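Myo-inositol dehydrogenase (Corynebacterium glutamicum, PDB 3EUW) oxidises myo-inositol as a tetrameric dehydrogenase of the Gfo/Idh/MocA family, probably passing hydride to NAD+. Local coordinates at the interface of chains A and B and the interface of chains A and C. Sequence-based numbering; all coordinates share one arbitrary frame. Chains: chain A/B/C, Myo-inositol dehydrogenase.

Contact 1: the interface of chains A and B. Residues chain A 256, 261, 269-272; chain B 268-269.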
ATOM      1  N   ARG A 256     -11.961   3.318   0.445  1.00 16.37           N
ATOM      2  CA  ARG A 256     -12.087   4.457  -0.453  1.00 15.83           C
ATOM      3  C   ARG A 256     -13.090   4.114  -1.554  1.00 14.96           C
ATOM      4  O   ARG A 256     -13.363   2.940  -1.801  1.00 16.32           O
ATOM      5  CB  ARG A 256     -10.712   4.773  -1.061  1.00 17.46           C
ATOM      6  CG  ARG A 256      -9.689   5.238  -0.031  1.00 18.53           C
ATOM      7  CD  ARG A 256      -8.257   5.150  -0.535  1.00 20.39           C
ATOM      8  NE  ARG A 256      -7.694   3.818  -0.309  1.00 25.05           N
ATOM      9  CZ  ARG A 256      -7.312   2.980  -1.271  1.00 26.97           C
ATOM     10  NH1 ARG A 256      -7.421   3.323  -2.549  1.00 27.34           N
ATOM     11  NH2 ARG A 256      -6.818   1.788  -0.951  1.00 26.22           N
ATOM     12  N   ARG A 261      -4.922   5.842  -7.737  1.00 24.20           N
ATOM     13  CA  ARG A 261      -3.766   6.457  -7.096  1.00 23.89           C
ATOM     14  C   ARG A 261      -3.077   7.385  -8.084  1.00 23.25           C
ATOM     15  O   ARG A 261      -2.883   7.032  -9.247  1.00 22.73           O
ATOM     16  CB  ARG A 261      -2.783   5.394  -6.619  1.00 25.21           C
ATOM     17  CG  ARG A 261      -3.245   4.666  -5.372  1.00 30.44           C
ATOM     18  CD  ARG A 261      -2.327   3.506  -5.047  1.00 33.02           C
ATOM     19  NE  ARG A 261      -2.792   2.771  -3.878  1.00 34.30           N
ATOM     20  CZ  ARG A 261      -2.647   3.196  -2.630  1.00 34.90           C
ATOM     21  NH1 ARG A 261      -2.042   4.354  -2.390  1.00 32.71           N
ATOM     22  NH2 ARG A 261      -3.112   2.462  -1.626  1.00 35.33           N
ATOM     23  N   GLU A 269       1.478   7.623  -4.708  1.00 25.01           N
ATOM     24  CA  GLU A 269       0.460   6.838  -4.012  1.00 25.84           C
ATOM     25  C   GLU A 269      -0.744   7.633  -3.512  1.00 24.05           C
ATOM     26  O   GLU A 269      -1.406   7.207  -2.571  1.00 25.32           O
ATOM     27  CB  GLU A 269       1.081   6.096  -2.823  1.00 28.78           C
ATOM     28  CG  GLU A 269       1.683   4.737  -3.158  1.00 35.96           C
ATOM     29  CD  GLU A 269       2.839   4.847  -4.108  1.00 39.01           C
ATOM     30  OE1 GLU A 269       3.659   5.761  -3.907  1.00 43.21           O
ATOM     31  OE2 GLU A 269       2.940   4.023  -5.040  1.00 41.24           O
ATOM     32  N   GLN A 270      -1.032   8.774  -4.127  1.00 21.82           N
ATOM     33  CA  GLN A 270      -2.169   9.583  -3.691  1.00 21.73           C
ATOM     34  C   GLN A 270      -3.485   8.853  -3.946  1.00 22.04           C
ATOM     35  O   GLN A 270      -3.851   8.602  -5.087  1.00 23.40           O
ATOM     36  CB  GLN A 270      -2.182  10.921  -4.418  1.00 20.56           C
ATOM     37  CG  GLN A 270      -0.946  11.771  -4.174  1.00 21.34           C
ATOM     38  CD  GLN A 270      -1.110  13.166  -4.733  1.00 21.38           C
ATOM     39  OE1 GLN A 270      -2.000  13.902  -4.321  1.00 26.19           O
ATOM     40  NE2 GLN A 270      -0.261  13.534  -5.686  1.00 22.18           N
ATOM     41  N   ALA A 271      -4.192   8.508  -2.877  1.00 21.30           N
ATOM     42  CA  ALA A 271      -5.463   7.805  -3.002  1.00 19.74           C
ATOM     43  C   ALA A 271      -6.600   8.753  -2.640  1.00 18.62           C
ATOM     44  O   ALA A 271      -6.351   9.842  -2.121  1.00 18.24           O
ATOM     45  CB  ALA A 271      -5.471   6.580  -2.090  1.00 17.70           C
ATOM     46  N   ASP A 272      -7.839   8.354  -2.928  1.00 18.81           N
ATOM     47  CA  ASP A 272      -8.983   9.200  -2.599  1.00 17.63           C
ATOM     48  C   ASP A 272      -9.125   9.345  -1.091  1.00 17.17           C
ATOM     49  O   ASP A 272      -8.617   8.522  -0.317  1.00 16.48           O
ATOM     50  CB  ASP A 272     -10.327   8.612  -3.069  1.00 17.51           C
ATOM     51  CG  ASP A 272     -10.321   8.116  -4.504  1.00 20.61           C
ATOM     52  OD1 ASP A 272      -9.727   8.767  -5.387  1.00 17.53           O
ATOM     53  OD2 ASP A 272     -10.958   7.068  -4.741  1.00 20.18           O
TER
ATOM     54  N   THR B 268      -5.280  10.709   0.459  1.00 18.61           N
ATOM     55  CA  THR B 268      -4.725   9.906   1.546  1.00 21.55           C
ATOM     56  C   THR B 268      -3.554   9.068   1.050  1.00 21.94           C
ATOM     57  O   THR B 268      -3.353   8.912  -0.156  1.00 21.73           O
ATOM     58  CB  THR B 268      -5.755   8.934   2.177  1.00 19.50           C
ATOM     59  OG1 THR B 268      -6.325   8.109   1.159  1.00 21.00           O
ATOM     60  CG2 THR B 268      -6.833   9.700   2.914  1.00 21.08           C
ATOM     61  N   GLU B 269      -2.781   8.553   2.000  1.00 21.80           N
ATOM     62  CA  GLU B 269      -1.637   7.700   1.712  1.00 23.78           C
ATOM     63  C   GLU B 269      -0.548   8.336   0.848  1.00 22.12           C
ATOM     64  O   GLU B 269       0.227   7.631   0.198  1.00 20.78           O
ATOM     65  CB  GLU B 269      -2.149   6.398   1.093  1.00 25.20           C
ATOM     66  CG  GLU B 269      -3.176   5.743   2.000  1.00 32.83           C
ATOM     67  CD  GLU B 269      -3.703   4.434   1.479  1.00 38.80           C
ATOM     68  OE1 GLU B 269      -4.077   4.365   0.285  1.00 40.38           O
ATOM     69  OE2 GLU B 269      -3.759   3.474   2.277  1.00 41.37           O
TER
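A:Ala271 and B:Thr268 pair as a short antiparallel beta bridge between two copies of the protein. The amide N of A:Ala271 donates to O of B:Thr268 at 2.9 Å, and the return bond runs from N of B:Thr268 to O of A:Ala271, also 2.9 Å. A side-chain bond extends this pairing by one residue: OG1, the hydroxyl of B:Thr268, reaches the backbone O of A:Asp272 at 2.8 Å, arriving from above the carbonyl plane. It gets there because OG1 sits between the backbone N and the carbonyl carbon (chi1 55°), which points it at the carbonyl of A:Asp272, just past strand 270-271.

The charged contacts gather on OE1 of B:Glu269. Its carboxylate, on a chain extended beyond CG, meets two arginines of chain A. NH2 of A:Arg261 lies 2.9 Å from OE1 of B:Glu269, a salt bridge whose hydrogen bond is weak because it is bent to 127° at the hydrogen. A:Arg256 offers a guanidinium face instead, its plane turned 42° from the carboxylate, with NE 3.7 Å from OE1 of B:Glu269. The two cations probably favour the charged carboxylate. The methyl CB of A:Ala271 packs beside OE1 of B:Glu269.

The chain A partners come from strand 270-271, the loop residue A:Asp272 after it, strand 260-263 and the loop at A:Arg256, while B:Thr268 and B:Glu269 lie in a loop; the patch belongs to a two-fold interface and recurs with the chains exchanged.

Contact 2: the interface of chains A and C. Residues chain A 197, 199, 212, 214; chain C 147, 222-224.
C:Gly222 turns with left-handed backbone torsions (phi 86°, psi 10°) ahead of strand 224-230 and points its carbonyl O at the side chain of A:Gln212. O of C:Gly222 is modelled 2.9 Å from OE1 of A:Gln212, two acceptors facing each other, and the backbone O of C:Glu147 lies 3.2 Å from the same OE1 of A:Gln212. The side-chain amide is therefore doubtful as built. Exchanging its O and N would place an NH2 group beside both carbonyls. A chi1 of 71° tucks CG over the backbone, and the rest of the chain runs straight out to the two carbonyls.

Apolar groups flank this amide. CD1 of A:Ile214 presses on CD1 of C:Leu224 at 3.3 Å, closer than methyl groups normally pack, the two side chains running antiparallel alongside one another. CG of A:Gln212 rests against CD1 of C:Leu224 at 3.8 Å, and CB of A:Ala197 approaches CG of C:Leu224. On the other flank, CG2 of A:Val199 lies against the stem of C:Glu147, 3.6 Å from its carboxylate carbon CD.

Beyond the valine, water 1 joins the chains, 2.7 Å from O of A:Val199 and 2.6 Å from OE2 of C:Glu147. Together the leucine–isoleucine contact, the water bridge and, if its amide is flipped, A:Gln212 help hold A and C together in the tetramer, at strand ends and adjoining loops.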
ATOM      1  N   ALA A 197     -10.023  14.763  26.581  1.00 15.32           N
ATOM      2  CA  ALA A 197      -9.407  16.068  26.376  1.00 14.35           C
ATOM      3  C   ALA A 197     -10.302  16.971  25.512  1.00 14.64           C
ATOM      4  O   ALA A 197     -11.325  16.527  24.986  1.00 13.45           O
ATOM      5  CB  ALA A 197      -8.030  15.903  25.727  1.00 12.40           C
ATOM      6  N   VAL A 199      -9.439  19.675  22.544  1.00 16.22           N
ATOM      7  CA  VAL A 199      -8.461  20.353  21.696  1.00 16.58           C
ATOM      8  C   VAL A 199      -8.911  21.227  20.523  1.00 17.39           C
ATOM      9  O   VAL A 199      -8.081  21.939  19.950  1.00 16.67           O
ATOM     10  CB  VAL A 199      -7.457  19.335  21.104  1.00 17.97           C
ATOM     11  CG1 VAL A 199      -6.769  18.599  22.223  1.00 21.43           C
ATOM     12  CG2 VAL A 199      -8.180  18.355  20.160  1.00 16.12           C
ATOM     13  N   GLN A 212     -12.090  14.436  22.093  1.00  9.20           N
ATOM     14  CA  GLN A 212     -11.159  13.342  21.832  1.00  9.15           C
ATOM     15  C   GLN A 212     -10.859  12.557  23.110  1.00 10.93           C
ATOM     16  O   GLN A 212     -10.691  13.125  24.196  1.00 11.35           O
ATOM     17  CB  GLN A 212      -9.848  13.835  21.186  1.00 11.56           C
ATOM     18  CG  GLN A 212      -8.913  14.622  22.088  1.00  9.77           C
ATOM     19  CD  GLN A 212      -7.553  14.888  21.448  1.00 11.48           C
ATOM     20  OE1 GLN A 212      -6.651  15.436  22.082  1.00 13.57           O
ATOM     21  NE2 GLN A 212      -7.404  14.499  20.192  1.00  8.95           N
ATOM     22  N   ILE A 214      -9.014   8.596  24.782  1.00 11.48           N
ATOM     23  CA  ILE A 214      -8.221   7.380  24.619  1.00 13.19           C
ATOM     24  C   ILE A 214      -8.721   6.449  25.708  1.00 12.52           C
ATOM     25  O   ILE A 214      -8.844   6.852  26.862  1.00 15.18           O
ATOM     26  CB  ILE A 214      -6.705   7.569  24.859  1.00 16.86           C
ATOM     27  CG1 ILE A 214      -5.986   8.070  23.602  1.00 15.99           C
ATOM     28  CG2 ILE A 214      -6.079   6.203  25.197  1.00 15.04           C
ATOM     29  CD1 ILE A 214      -6.499   9.318  23.026  1.00 22.51           C
TER
ATOM     30  N   GLU C 147      -2.876  17.097  17.649  1.00 12.17           N
ATOM     31  CA  GLU C 147      -3.869  16.716  18.652  1.00 13.06           C
ATOM     32  C   GLU C 147      -3.651  15.326  19.274  1.00 14.27           C
ATOM     33  O   GLU C 147      -3.900  15.121  20.472  1.00 14.47           O
ATOM     34  CB  GLU C 147      -5.269  16.815  18.045  1.00 12.93           C
ATOM     35  CG  GLU C 147      -5.590  18.216  17.500  1.00 12.15           C
ATOM     36  CD  GLU C 147      -6.908  18.273  16.752  1.00 15.79           C
ATOM     37  OE1 GLU C 147      -7.394  17.214  16.289  1.00 13.12           O
ATOM     38  OE2 GLU C 147      -7.451  19.391  16.615  1.00 17.58           O
ATOM     39  N   GLY C 222      -3.836  19.805  25.889  1.00 18.34           N
ATOM     40  CA  GLY C 222      -4.838  18.789  25.607  1.00 14.71           C
ATOM     41  C   GLY C 222      -4.407  17.753  24.572  1.00 16.15           C
ATOM     42  O   GLY C 222      -5.236  16.970  24.102  1.00 14.98           O
ATOM     43  N   GLU C 223      -3.130  17.757  24.187  1.00 13.24           N
ATOM     44  CA  GLU C 223      -2.647  16.768  23.234  1.00 15.61           C
ATOM     45  C   GLU C 223      -2.696  15.414  23.951  1.00 15.83           C
ATOM     46  O   GLU C 223      -2.458  15.332  25.157  1.00 16.60           O
ATOM     47  CB  GLU C 223      -1.181  17.039  22.806  1.00 15.32           C
ATOM     48  CG  GLU C 223      -0.892  18.407  22.200  1.00 15.21           C
ATOM     49  CD  GLU C 223      -0.530  19.451  23.245  1.00 16.62           C
ATOM     50  OE1 GLU C 223      -0.797  19.232  24.449  1.00 13.68           O
ATOM     51  OE2 GLU C 223       0.018  20.496  22.858  1.00 19.74           O
ATOM     52  N   LEU C 224      -3.035  14.359  23.221  1.00 15.33           N
ATOM     53  CA  LEU C 224      -3.037  13.021  23.813  1.00 15.49           C
ATOM     54  C   LEU C 224      -2.006  12.164  23.080  1.00 12.92           C
ATOM     55  O   LEU C 224      -2.119  11.942  21.881  1.00 14.26           O
ATOM     56  CB  LEU C 224      -4.421  12.368  23.726  1.00 14.83           C
ATOM     57  CG  LEU C 224      -5.509  13.030  24.575  1.00 18.12           C
ATOM     58  CD1 LEU C 224      -6.847  12.328  24.337  1.00 17.22           C
ATOM     59  CD2 LEU C 224      -5.118  12.972  26.057  1.00 12.77           C
TER
HETATM   60  O   HOH W   1      -6.815  21.794  17.526  1.00 16.30           O

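Contact 3: the interface of chains A and C. Residues chain A 147-148, 244; chain C 154, 212, 228-230, 232.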
ATOM      1  N   GLU A 147      -3.523 -10.625  22.064  1.00 13.04           N
ATOM      2  CA  GLU A 147      -2.878  -9.914  23.154  1.00 15.62           C
ATOM      3  C   GLU A 147      -3.217  -8.423  23.207  1.00 15.34           C
ATOM      4  O   GLU A 147      -3.331  -7.841  24.290  1.00 12.56           O
ATOM      5  CB  GLU A 147      -1.362 -10.110  23.069  1.00 11.67           C
ATOM      6  CG  GLU A 147      -0.952 -11.585  23.148  1.00 14.22           C
ATOM      7  CD  GLU A 147       0.532 -11.809  22.898  1.00 15.17           C
ATOM      8  OE1 GLU A 147       1.226 -10.860  22.467  1.00 14.19           O
ATOM      9  OE2 GLU A 147       1.004 -12.941  23.123  1.00 15.40           O
ATOM     10  N   GLN A 148      -3.383  -7.812  22.039  1.00 15.51           N
ATOM     11  CA  GLN A 148      -3.703  -6.393  21.962  1.00 15.82           C
ATOM     12  C   GLN A 148      -4.708  -6.152  20.850  1.00 14.95           C
ATOM     13  O   GLN A 148      -4.687  -6.838  19.822  1.00 16.10           O
ATOM     14  CB  GLN A 148      -2.446  -5.576  21.670  1.00 16.28           C
ATOM     15  CG  GLN A 148      -1.273  -5.916  22.536  1.00 16.13           C
ATOM     16  CD  GLN A 148      -0.094  -4.996  22.300  1.00 15.87           C
ATOM     17  OE1 GLN A 148       0.199  -4.606  21.164  1.00 16.54           O
ATOM     18  NE2 GLN A 148       0.604  -4.659  23.373  1.00 10.01           N
ATOM     19  N   PHE A 244      -3.410  -7.790  17.477  1.00 11.72           N
ATOM     20  CA  PHE A 244      -2.053  -8.317  17.566  1.00 13.01           C
ATOM     21  C   PHE A 244      -2.024  -9.535  18.482  1.00 14.24           C
ATOM     22  O   PHE A 244      -2.505  -9.475  19.619  1.00 12.48           O
ATOM     23  CB  PHE A 244      -1.106  -7.245  18.117  1.00 13.34           C
ATOM     24  CG  PHE A 244       0.302  -7.732  18.336  1.00 15.14           C
ATOM     25  CD1 PHE A 244       1.199  -7.816  17.271  1.00 15.92           C
ATOM     26  CD2 PHE A 244       0.729  -8.131  19.599  1.00 15.63           C
ATOM     27  CE1 PHE A 244       2.502  -8.288  17.463  1.00 16.19           C
ATOM     28  CE2 PHE A 244       2.042  -8.608  19.794  1.00 15.98           C
ATOM     29  CZ  PHE A 244       2.922  -8.683  18.720  1.00 14.06           C
TER
ATOM     30  N   ARG C 154       7.036  -2.589  19.121  1.00 12.68           N
ATOM     31  CA  ARG C 154       7.057  -3.974  19.553  1.00 13.69           C
ATOM     32  C   ARG C 154       8.435  -4.574  19.281  1.00 16.14           C
ATOM     33  O   ARG C 154       8.875  -4.645  18.130  1.00 16.24           O
ATOM     34  CB  ARG C 154       5.963  -4.775  18.836  1.00 12.23           C
ATOM     35  CG  ARG C 154       4.560  -4.246  19.146  1.00 10.91           C
ATOM     36  CD  ARG C 154       3.467  -5.106  18.550  1.00  9.77           C
ATOM     37  NE  ARG C 154       2.128  -4.623  18.897  1.00  7.04           N
ATOM     38  CZ  ARG C 154       1.203  -4.296  18.001  1.00  8.37           C
ATOM     39  NH1 ARG C 154       1.468  -4.394  16.710  1.00  9.01           N
ATOM     40  NH2 ARG C 154       0.007  -3.890  18.398  1.00  8.99           N
ATOM     41  N   GLN C 212       3.839  -6.234  28.337  1.00 14.39           N
ATOM     42  CA  GLN C 212       2.909  -5.510  27.470  1.00 16.28           C
ATOM     43  C   GLN C 212       2.346  -4.267  28.188  1.00 15.71           C
ATOM     44  O   GLN C 212       1.836  -4.411  29.319  1.00 18.01           O
ATOM     45  CB  GLN C 212       1.781  -6.451  27.131  1.00 19.76           C
ATOM     46  CG  GLN C 212       0.920  -6.050  26.019  1.00 22.62           C
ATOM     47  CD  GLN C 212      -0.201  -7.047  25.814  1.00 21.17           C
ATOM     48  OE1 GLN C 212      -0.380  -7.535  24.718  1.00 20.78           O
ATOM     49  NE2 GLN C 212      -0.961  -7.340  26.858  1.00 22.76           N
ATOM     50  N   VAL C 228       1.883   2.228  22.634  1.00 11.76           N
ATOM     51  CA  VAL C 228       1.591   0.811  22.762  1.00 12.76           C
ATOM     52  C   VAL C 228       2.914   0.039  22.665  1.00 12.49           C
ATOM     53  O   VAL C 228       3.678   0.232  21.724  1.00 14.54           O
ATOM     54  CB  VAL C 228       0.634   0.343  21.648  1.00 14.31           C
ATOM     55  CG1 VAL C 228       0.422  -1.180  21.719  1.00 12.29           C
ATOM     56  CG2 VAL C 228      -0.697   1.067  21.797  1.00 15.89           C
ATOM     57  N   ASN C 229       3.190  -0.814  23.647  1.00 12.91           N
ATOM     58  CA  ASN C 229       4.428  -1.606  23.650  1.00 13.33           C
ATOM     59  C   ASN C 229       4.113  -3.086  23.845  1.00 13.53           C
ATOM     60  O   ASN C 229       3.077  -3.454  24.401  1.00 13.53           O
ATOM     61  CB  ASN C 229       5.359  -1.200  24.809  1.00 12.31           C
ATOM     62  CG  ASN C 229       6.077   0.118  24.586  1.00 14.25           C
ATOM     63  OD1 ASN C 229       6.094   0.670  23.484  1.00 13.09           O
ATOM     64  ND2 ASN C 229       6.711   0.616  25.646  1.00 13.99           N
ATOM     65  N   SER C 230       5.030  -3.921  23.384  1.00 15.89           N
ATOM     66  CA  SER C 230       4.957  -5.357  23.553  1.00 17.16           C
ATOM     67  C   SER C 230       6.390  -5.833  23.435  1.00 18.80           C
ATOM     68  O   SER C 230       7.150  -5.297  22.635  1.00 17.29           O
ATOM     69  CB  SER C 230       4.113  -6.022  22.479  1.00 18.13           C
ATOM     70  OG  SER C 230       4.292  -7.421  22.554  1.00 20.22           O
ATOM     71  N   HIS C 232       7.379  -8.768  22.338  1.00 16.69           N
ATOM     72  CA  HIS C 232       7.605  -9.722  21.242  1.00 17.78           C
ATOM     73  C   HIS C 232       6.847  -9.284  20.002  1.00 17.67           C
ATOM     74  O   HIS C 232       5.909  -8.502  20.091  1.00 16.70           O
ATOM     75  CB  HIS C 232       7.241 -11.178  21.619  1.00 15.84           C
ATOM     76  CG  HIS C 232       5.777 -11.425  21.810  1.00 19.05           C
ATOM     77  ND1 HIS C 232       5.260 -12.689  21.999  1.00 20.16           N
ATOM     78  CD2 HIS C 232       4.720 -10.577  21.845  1.00 17.91           C
ATOM     79  CE1 HIS C 232       3.948 -12.611  22.136  1.00 18.68           C
ATOM     80  NE2 HIS C 232       3.595 -11.342  22.048  1.00 18.20           N
TER
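A:Phe244 lies under C:Arg154, its ring stacked on the guanidinium with the two planes 11° apart. CD of C:Arg154 makes a CH-pi contact 3.6 Å from the A:Phe244 ring centroid, while CG of the phenylalanine falls beneath the centre of the guanidinium. The ring edge meets CD2 of C:His232 in plane.

Stacked in this way, C:Arg154 turns its NE edge to A:Gln148 and grips one atom twice. The amide oxygen OE1 of A:Gln148 is 3.0 Å from NE and 2.9 Å from NH2 of C:Arg154, both bonds in the guanidinium plane. With OE1 so engaged, NE2 of A:Gln148 donates to the strand carbonyl O of C:Asn229 at 2.9 Å, which fixes the rotation of the amide. The amide of C:Gln212 is doubtful as built: its OE1 sits 3.0 Å from the backbone O of A:Glu147, two acceptors together, and crowds CG of A:Gln148.

Toward the rim, A:Glu147 and C:His232 come together nearly coplanar. NE2 of C:His232 donates to OE1 of A:Glu147 at a very short 2.5 Å, on the syn lone pair. Behind it, OG of C:Ser230 donates to the backbone O of C:His232 at 3.1 Å, lying in the carbonyl plane on a lone pair.

Contacts 2 and 3 are patches of one two-fold A–C interface, their C-alpha centres about 23 Å apart. Both draw on strands 146-154, 212-219 and 224-230, and both use Glu147 and Gln212 from opposite chains, so the Glu147–Gln212 pairing occurs in both, with the chains exchanged; the Gln212 side chain adopts different chi1 angles in A and C. Contact 1 belongs to a separate A–B interface, its C-alpha centre about 27 Å from that of contact 2 and about 29 Å from that of contact 3, and uses strands 260-263 and 270-271. Chain A thus binds two neighbours through different strands, consistent with the tetramer combining two kinds of two-fold interface.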